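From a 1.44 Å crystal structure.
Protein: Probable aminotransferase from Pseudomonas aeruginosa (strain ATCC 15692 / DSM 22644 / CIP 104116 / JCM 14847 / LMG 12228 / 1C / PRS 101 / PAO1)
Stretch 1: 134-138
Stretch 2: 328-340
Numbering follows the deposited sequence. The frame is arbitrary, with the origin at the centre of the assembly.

Stretch 1, residues 134-138: QVTTS
Stretch 2 (328-340) TLAGNALQLAAMR

Residues 134-136 form the end of a strand that packs against a type II turn, Leu 329 to Asn 332, and the helix 333-340 that follows it. Strand and helix axes approach to 10.3 Å, with 110° between their N-to-C directions, and the two stretches bury 296 Å² in total. Gln 134 (phi/psi -145/162; chi1 and chi2 both m) points sideways and makes no contact.

The CA-to-CB bond of Val 135 (-118/141, chi1 t) points toward the second stretch, and Val 135 is the residue most covered by it. Its CA lies 4.9 Å from Gly 331 CA. Val 135 CG1 sits 3.5 Å from Gly 331 N, 3.4 Å from Gln 335 OE1 and 3.8 Å from Met 339 CE (m, t, t), while Val 135 CG2 meets Leu 336 CD2 (m, m) at 4.3 Å. Ala 330 (-71/138) and Gly 331 (70/28) are the two central residues of the turn; positive phi favours glycine. Val 135 O lies 3.6 Å from Ala 330 CB.

Thr 136 (-123/-179, chi1 p) has its CA 4.7 Å from Ala 330 CA, the nearest CA across the contact. Its CA-to-CB bond points away, and Thr 136 OG1 donates to Ser 138 O at 2.8 Å. Gln 335 NE2 donates to Thr 136 O at 3.1 Å (143°). The other end of this amide secures the turn, with Gln 335 OE1 accepting from Asn 332 N at 3.0 Å and, weakly, from Gly 331 N at 2.7 Å (118°). Gln 335 (m, t, chi3 -44°) thereby ties strand to turn. Reciprocally, Asn 332 (chi1 p, chi2 17°) caps the helix, Asn 332 OD1 accepting from Gln 335 N at 2.9 Å.

Thr 137 (-95/1, chi1 p) leaves the strand and rests Thr 137 CG2 3.8 Å from Ala 330 N. Ser 138 (-168/158, chi1 p) points away and N-caps the next helix.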

# COMPACT_ATOMS: atom_id res chain seq x y z
N GLN A 134 -3.58 9.95 -10.47
CA GLN A 134 -2.37 9.36 -9.91
C GLN A 134 -2.71 7.94 -9.48
O GLN A 134 -3.88 7.58 -9.32
CB GLN A 134 -1.87 10.16 -8.69
CG GLN A 134 -1.31 11.53 -8.98
CD GLN A 134 0.05 11.53 -9.66
OE1 GLN A 134 1.07 11.57 -8.97
NE2 GLN A 134 0.08 11.54 -11.05
N VAL A 135 -1.69 7.11 -9.29
CA VAL A 135 -1.83 5.72 -8.84
C VAL A 135 -1.14 5.51 -7.52
O VAL A 135 -0.05 6.07 -7.29
CB VAL A 135 -1.22 4.75 -9.88
CG1 VAL A 135 -1.31 3.29 -9.47
CG2 VAL A 135 -1.85 4.96 -11.22
N THR A 136 -1.76 4.74 -6.67
CA THR A 136 -1.19 4.31 -5.38
C THR A 136 -1.15 2.77 -5.30
O THR A 136 -1.64 2.08 -6.21
CB THR A 136 -1.98 4.87 -4.21
OG1 THR A 136 -3.27 4.26 -4.23
CG2 THR A 136 -2.06 6.39 -4.22
N THR A 137 -0.68 2.24 -4.17
CA THR A 137 -0.74 0.77 -3.94
C THR A 137 -1.95 0.32 -3.16
O THR A 137 -2.07 -0.88 -2.90
CB THR A 137 0.58 0.27 -3.32
OG1 THR A 137 0.83 0.94 -2.11
CG2 THR A 137 1.74 0.49 -4.25
N SER A 138 -2.84 1.23 -2.79
CA SER A 138 -4.11 0.85 -2.10
C SER A 138 -5.08 2.02 -2.05
O SER A 138 -4.68 3.17 -2.09
CB SER A 138 -3.82 0.44 -0.66
OG SER A 138 -3.39 1.54 0.14
N THR A 328 7.13 3.59 -3.46
CA THR A 328 8.14 3.12 -4.41
C THR A 328 7.58 2.27 -5.54
O THR A 328 8.07 2.37 -6.68
CB THR A 328 9.27 2.42 -3.67
OG1 THR A 328 9.76 3.27 -2.59
CG2 THR A 328 10.40 2.02 -4.61
N LEU A 329 6.57 1.45 -5.26
CA LEU A 329 5.98 0.59 -6.24
C LEU A 329 4.65 1.14 -6.77
O LEU A 329 3.97 0.50 -7.57
CB LEU A 329 5.84 -0.85 -5.76
CG LEU A 329 7.14 -1.65 -5.81
CD1 LEU A 329 8.12 -1.25 -4.74
CD2 LEU A 329 6.91 -3.14 -5.73
N ALA A 330 4.29 2.36 -6.34
CA ALA A 330 3.07 2.96 -6.88
C ALA A 330 3.23 3.38 -8.34
O ALA A 330 4.22 3.98 -8.72
CB ALA A 330 2.72 4.16 -6.04
N GLY A 331 2.19 3.12 -9.13
CA GLY A 331 2.20 3.49 -10.51
C GLY A 331 3.15 2.69 -11.36
O GLY A 331 3.68 3.23 -12.37
N ASN A 332 3.43 1.45 -10.97
CA ASN A 332 4.42 0.66 -11.69
C ASN A 332 3.90 0.01 -12.97
O ASN A 332 2.70 -0.05 -13.22
CB ASN A 332 5.17 -0.30 -10.76
CG ASN A 332 4.48 -1.54 -10.37
OD1 ASN A 332 3.50 -1.99 -10.95
ND2 ASN A 332 5.07 -2.17 -9.33
N ALA A 333 4.83 -0.49 -13.78
CA ALA A 333 4.46 -1.02 -15.08
C ALA A 333 3.46 -2.19 -14.97
O ALA A 333 2.54 -2.31 -15.78
CB ALA A 333 5.73 -1.48 -15.80
N LEU A 334 3.66 -3.02 -13.96
CA LEU A 334 2.77 -4.19 -13.81
C LEU A 334 1.35 -3.75 -13.46
O LEU A 334 0.37 -4.25 -14.04
CB LEU A 334 3.35 -5.11 -12.72
CG LEU A 334 2.75 -6.49 -12.67
CD1 LEU A 334 3.12 -7.24 -13.93
CD2 LEU A 334 3.20 -7.25 -11.47
N GLN A 335 1.21 -2.79 -12.53
CA GLN A 335 -0.11 -2.25 -12.21
C GLN A 335 -0.79 -1.66 -13.43
O GLN A 335 -1.97 -1.91 -13.69
CB GLN A 335 -0.02 -1.13 -11.18
CG GLN A 335 0.34 -1.55 -9.74
CD GLN A 335 0.41 -0.27 -8.87
OE1 GLN A 335 1.00 0.74 -9.31
NE2 GLN A 335 -0.22 -0.28 -7.72
N LEU A 336 -0.04 -0.87 -14.20
CA LEU A 336 -0.63 -0.19 -15.34
C LEU A 336 -1.08 -1.19 -16.43
O LEU A 336 -2.12 -0.99 -17.08
CB LEU A 336 0.33 0.86 -15.90
CG LEU A 336 0.19 2.27 -15.29
CD1 LEU A 336 -1.14 2.91 -15.68
CD2 LEU A 336 0.33 2.31 -13.79
N ALA A 337 -0.30 -2.25 -16.65
CA ALA A 337 -0.70 -3.28 -17.61
C ALA A 337 -2.03 -3.94 -17.18
O ALA A 337 -2.92 -4.17 -18.00
CB ALA A 337 0.37 -4.31 -17.75
N ALA A 338 -2.13 -4.27 -15.89
CA ALA A 338 -3.34 -4.90 -15.37
C ALA A 338 -4.53 -3.97 -15.44
O ALA A 338 -5.65 -4.41 -15.73
CB ALA A 338 -3.11 -5.41 -13.95
N MET A 339 -4.34 -2.70 -15.11
CA MET A 339 -5.41 -1.71 -15.21
C MET A 339 -5.90 -1.55 -16.65
O MET A 339 -7.10 -1.41 -16.91
CB MET A 339 -4.97 -0.31 -14.70
CG MET A 339 -4.76 -0.28 -13.24
SD MET A 339 -4.27 1.45 -12.82
CE MET A 339 -3.99 1.09 -11.08
N ARG A 340 -4.95 -1.51 -17.59
CA ARG A 340 -5.33 -1.34 -18.97
C ARG A 340 -6.23 -2.49 -19.40
O ARG A 340 -7.30 -2.28 -19.99
CB ARG A 340 -4.12 -1.21 -19.87
CG ARG A 340 -4.46 -1.16 -21.35
CD ARG A 340 -3.26 -0.81 -22.14
NE ARG A 340 -3.58 -0.63 -23.55
CZ ARG A 340 -2.73 -0.14 -24.44
NH1 ARG A 340 -1.47 0.15 -24.09
NH2 ARG A 340 -3.18 0.09 -25.66